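Local structure of tRNA-splicing ligase RtcB (Thermus thermophilus, 2EPG) at residues 65-77 with 402-414. The protein probably joins RNA ends bearing a 2',3'-cyclic phosphate or 3'-phosphate to 5'-hydroxyl ends, using GTP and manganese as other RtcB ligases do. Residues are numbered along the deposited sequence; the frame is centred on the assembly and turned at random.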
# COMPACT_ATOMS: atom_id res chain seq x y z
N GLY A 65 20.02 -7.47 13.06
CA GLY A 65 19.05 -8.51 12.74
C GLY A 65 18.43 -8.42 11.35
O GLY A 65 17.42 -9.07 11.08
N ILE A 66 19.00 -7.61 10.46
CA ILE A 66 18.41 -7.54 9.14
C ILE A 66 18.64 -8.87 8.44
O ILE A 66 19.67 -9.50 8.64
CB ILE A 66 19.01 -6.41 8.29
CG1 ILE A 66 18.32 -6.39 6.93
CG2 ILE A 66 20.53 -6.58 8.15
CD1 ILE A 66 18.32 -5.05 6.29
N VAL A 67 17.67 -9.30 7.64
CA VAL A 67 17.75 -10.55 6.90
C VAL A 67 18.19 -10.22 5.47
O VAL A 67 17.66 -9.30 4.84
CB VAL A 67 16.38 -11.28 6.88
CG1 VAL A 67 16.46 -12.60 6.09
CG2 VAL A 67 15.92 -11.55 8.33
N GLU A 68 19.19 -10.94 4.97
CA GLU A 68 19.69 -10.70 3.63
C GLU A 68 18.65 -11.08 2.57
O GLU A 68 18.05 -12.16 2.64
CB GLU A 68 20.98 -11.49 3.39
CG GLU A 68 21.68 -11.15 2.09
CD GLU A 68 23.12 -11.66 2.08
OE1 GLU A 68 23.33 -12.87 1.86
OE2 GLU A 68 24.04 -10.84 2.31
N PRO A 69 18.43 -10.21 1.56
CA PRO A 69 19.10 -8.92 1.41
C PRO A 69 18.14 -7.77 1.69
O PRO A 69 16.93 -7.97 1.69
CB PRO A 69 19.51 -8.93 -0.05
CG PRO A 69 18.23 -9.49 -0.69
CD PRO A 69 17.83 -10.63 0.28
N ALA A 70 18.69 -6.58 1.90
CA ALA A 70 17.86 -5.40 2.08
C ALA A 70 17.45 -5.15 0.62
O ALA A 70 18.29 -5.31 -0.27
CB ALA A 70 18.70 -4.22 2.62
N LEU A 71 16.20 -4.76 0.38
CA LEU A 71 15.71 -4.57 -0.98
C LEU A 71 15.07 -3.24 -1.32
O LEU A 71 14.56 -2.52 -0.46
CB LEU A 71 14.68 -5.65 -1.32
CG LEU A 71 15.12 -7.10 -1.41
CD1 LEU A 71 14.10 -7.97 -0.70
CD2 LEU A 71 15.27 -7.50 -2.88
N ALA A 72 15.05 -2.95 -2.62
CA ALA A 72 14.43 -1.74 -3.15
C ALA A 72 13.81 -2.05 -4.51
O ALA A 72 14.44 -2.71 -5.34
CB ALA A 72 15.46 -0.63 -3.29
N MSE A 73 12.59 -1.57 -4.71
CA MSE A 73 11.83 -1.74 -5.96
C MSE A 73 12.28 -0.78 -7.07
O MSE A 73 13.02 0.17 -6.81
CB MSE A 73 10.33 -1.52 -5.67
CG MSE A 73 9.74 -2.56 -4.75
SE MSE A 73 9.93 -4.32 -5.54
CE MSE A 73 10.32 -5.36 -4.00
N PRO A 74 11.82 -1.01 -8.32
CA PRO A 74 12.21 -0.16 -9.45
C PRO A 74 11.88 1.32 -9.31
O PRO A 74 12.51 2.15 -9.96
CB PRO A 74 11.49 -0.80 -10.64
CG PRO A 74 11.44 -2.22 -10.28
CD PRO A 74 11.03 -2.15 -8.81
N ASP A 75 10.91 1.67 -8.48
CA ASP A 75 10.57 3.09 -8.31
C ASP A 75 11.18 3.70 -7.07
O ASP A 75 10.65 4.65 -6.52
CB ASP A 75 9.05 3.28 -8.23
CG ASP A 75 8.41 2.45 -7.13
OD1 ASP A 75 7.21 2.66 -6.86
OD2 ASP A 75 9.10 1.58 -6.55
N ILE A 76 12.31 3.15 -6.63
CA ILE A 76 13.00 3.63 -5.44
C ILE A 76 13.44 5.08 -5.56
O ILE A 76 13.84 5.54 -6.64
CB ILE A 76 14.24 2.79 -5.16
CG1 ILE A 76 15.03 3.37 -3.99
CG2 ILE A 76 15.12 2.73 -6.39
CD1 ILE A 76 16.32 2.61 -3.70
N HIS A 77 13.36 5.79 -4.43
CA HIS A 77 13.79 7.19 -4.34
C HIS A 77 13.99 7.66 -2.90
O HIS A 77 13.60 6.97 -1.95
CB HIS A 77 12.83 8.13 -5.07
CG HIS A 77 11.40 7.97 -4.68
ND1 HIS A 77 10.63 9.02 -4.22
CD2 HIS A 77 10.57 6.90 -4.74
CE1 HIS A 77 9.39 8.61 -4.02
NE2 HIS A 77 9.33 7.32 -4.32
N GLU A 402 10.68 -16.15 -3.37
CA GLU A 402 12.08 -16.50 -3.18
C GLU A 402 13.01 -15.28 -3.09
O GLU A 402 13.85 -15.18 -2.19
CB GLU A 402 12.57 -17.36 -4.34
CG GLU A 402 11.98 -18.77 -4.41
CD GLU A 402 12.61 -19.72 -3.42
OE1 GLU A 402 13.50 -19.28 -2.63
OE2 GLU A 402 12.22 -20.91 -3.42
N VAL A 403 12.84 -14.34 -4.01
CA VAL A 403 13.76 -13.20 -4.08
C VAL A 403 13.41 -11.84 -3.50
O VAL A 403 14.29 -10.98 -3.46
CB VAL A 403 14.22 -12.96 -5.54
CG1 VAL A 403 14.63 -14.31 -6.17
CG2 VAL A 403 13.10 -12.29 -6.36
N SER A 404 12.18 -11.61 -3.07
CA SER A 404 11.84 -10.29 -2.55
C SER A 404 10.96 -10.34 -1.32
O SER A 404 10.22 -9.40 -1.05
CB SER A 404 11.14 -9.46 -3.64
OG SER A 404 9.90 -10.03 -4.03
N PHE A 405 11.06 -11.43 -0.56
CA PHE A 405 10.19 -11.61 0.61
C PHE A 405 8.73 -11.43 0.15
O PHE A 405 7.93 -10.74 0.78
CB PHE A 405 10.56 -10.59 1.70
CG PHE A 405 11.96 -10.77 2.23
CD1 PHE A 405 12.97 -9.87 1.92
CD2 PHE A 405 12.27 -11.87 3.03
CE1 PHE A 405 14.27 -10.06 2.39
CE2 PHE A 405 13.57 -12.07 3.50
CZ PHE A 405 14.57 -11.16 3.18
N GLY A 406 8.41 -12.04 -0.99
CA GLY A 406 7.07 -11.96 -1.54
C GLY A 406 6.57 -10.52 -1.64
O GLY A 406 5.47 -10.22 -1.19
N SER A 407 7.39 -9.66 -2.25
CA SER A 407 7.07 -8.24 -2.39
C SER A 407 7.12 -7.74 -3.84
O SER A 407 7.84 -8.28 -4.66
CB SER A 407 8.07 -7.42 -1.58
OG SER A 407 8.05 -7.79 -0.22
N SER A 408 6.34 -6.70 -4.13
CA SER A 408 6.36 -6.13 -5.45
C SER A 408 6.33 -4.61 -5.39
O SER A 408 6.52 -4.02 -4.32
CB SER A 408 5.20 -6.68 -6.29
OG SER A 408 5.45 -6.43 -7.66
N CYS A 409 6.07 -3.95 -6.51
CA CYS A 409 6.08 -2.50 -6.52
C CYS A 409 4.74 -1.91 -6.13
O CYS A 409 3.73 -2.61 -6.04
CB CYS A 409 6.47 -1.98 -7.91
SG CYS A 409 5.13 -2.19 -9.12
N HIS A 410 4.72 -0.60 -5.90
CA HIS A 410 3.47 0.04 -5.54
C HIS A 410 3.12 1.17 -6.52
O HIS A 410 1.96 1.50 -6.70
CB HIS A 410 3.56 0.60 -4.13
CG HIS A 410 4.05 2.01 -4.07
ND1 HIS A 410 3.24 3.06 -3.68
CD2 HIS A 410 5.27 2.54 -4.34
CE1 HIS A 410 3.94 4.18 -3.72
NE2 HIS A 410 5.17 3.90 -4.11
N GLY A 411 4.13 1.76 -7.14
CA GLY A 411 3.87 2.85 -8.07
C GLY A 411 4.18 2.55 -9.52
O GLY A 411 4.92 1.61 -9.82
N ALA A 412 3.62 3.35 -10.42
CA ALA A 412 3.82 3.17 -11.86
C ALA A 412 4.73 4.24 -12.47
O ALA A 412 5.33 4.03 -13.53
CB ALA A 412 2.47 3.16 -12.58
N GLY A 413 4.84 5.38 -11.80
CA GLY A 413 5.67 6.45 -12.34
C GLY A 413 6.79 6.93 -11.44
O GLY A 413 7.40 6.14 -10.72
N ARG A 414 7.05 8.24 -11.49
CA ARG A 414 8.12 8.86 -10.71
C ARG A 414 7.66 10.13 -9.99
O ARG A 414 8.47 10.99 -9.66
CB ARG A 414 9.29 9.20 -11.63
CG ARG A 414 9.96 7.97 -12.24
CD ARG A 414 10.71 7.20 -11.17
NE ARG A 414 11.44 6.07 -11.73
CZ ARG A 414 12.45 5.47 -11.12
NH1 ARG A 414 13.05 4.45 -11.70
NH2 ARG A 414 12.87 5.89 -9.93
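V67 opens the meeting of 65-77 with 402-414 by setting CG1 near the rim of the F405 ring, 3.8 Å from CZ. With its CG anti to the carbonyl carbon (chi1 -63°), F405 reaches toward strand 70-73 and the residues leading into it. P69, which follows a cis peptide bond, turns its carbonyl O to the ring edge in the ring plane, 3.5 Å from CE1, where the slightly positive C-H groups lie. L71 adds its CD1 at F405 CD1, and also lies against the backbone of S404, just past the end of helix 398-403. An alanine in place of F405 would probably open a gap between V67, P69 and L71 and deprive H347 of its edge-to-face ring partner.

Farther along, the selenomethionine M73 bends at chi2 and chi3, laying SE along the backbone of S408, 3.6 Å from its carbonyl C, and bringing CE to within 3.9 Å of S407 CB. Next to the M73 methyl, S404 OG hydrogen-bonds S407 O (2.8 Å, in the carbonyl plane, on a lone pair) and also A400 O in helix 398-403, linking the helix exit to strand 407-408.

The chain then turns through a type I beta turn from M73 to I76. Within it, D75 crosses H410 at about a right angle, carboxylate and ring planes 51° apart; OD1 lies 3.2 Å from H410 CD2 and takes a weak bond from G411 N (133°). H410, the predicted guanylylated histidine, also hydrogen-bonds through ND1 to H339. One short segment can thus join a ring edge met by aliphatic carbons and a carbonyl oxygen to the second shell of a predicted active site, where D75's weak bond could steady the backbone beside H410.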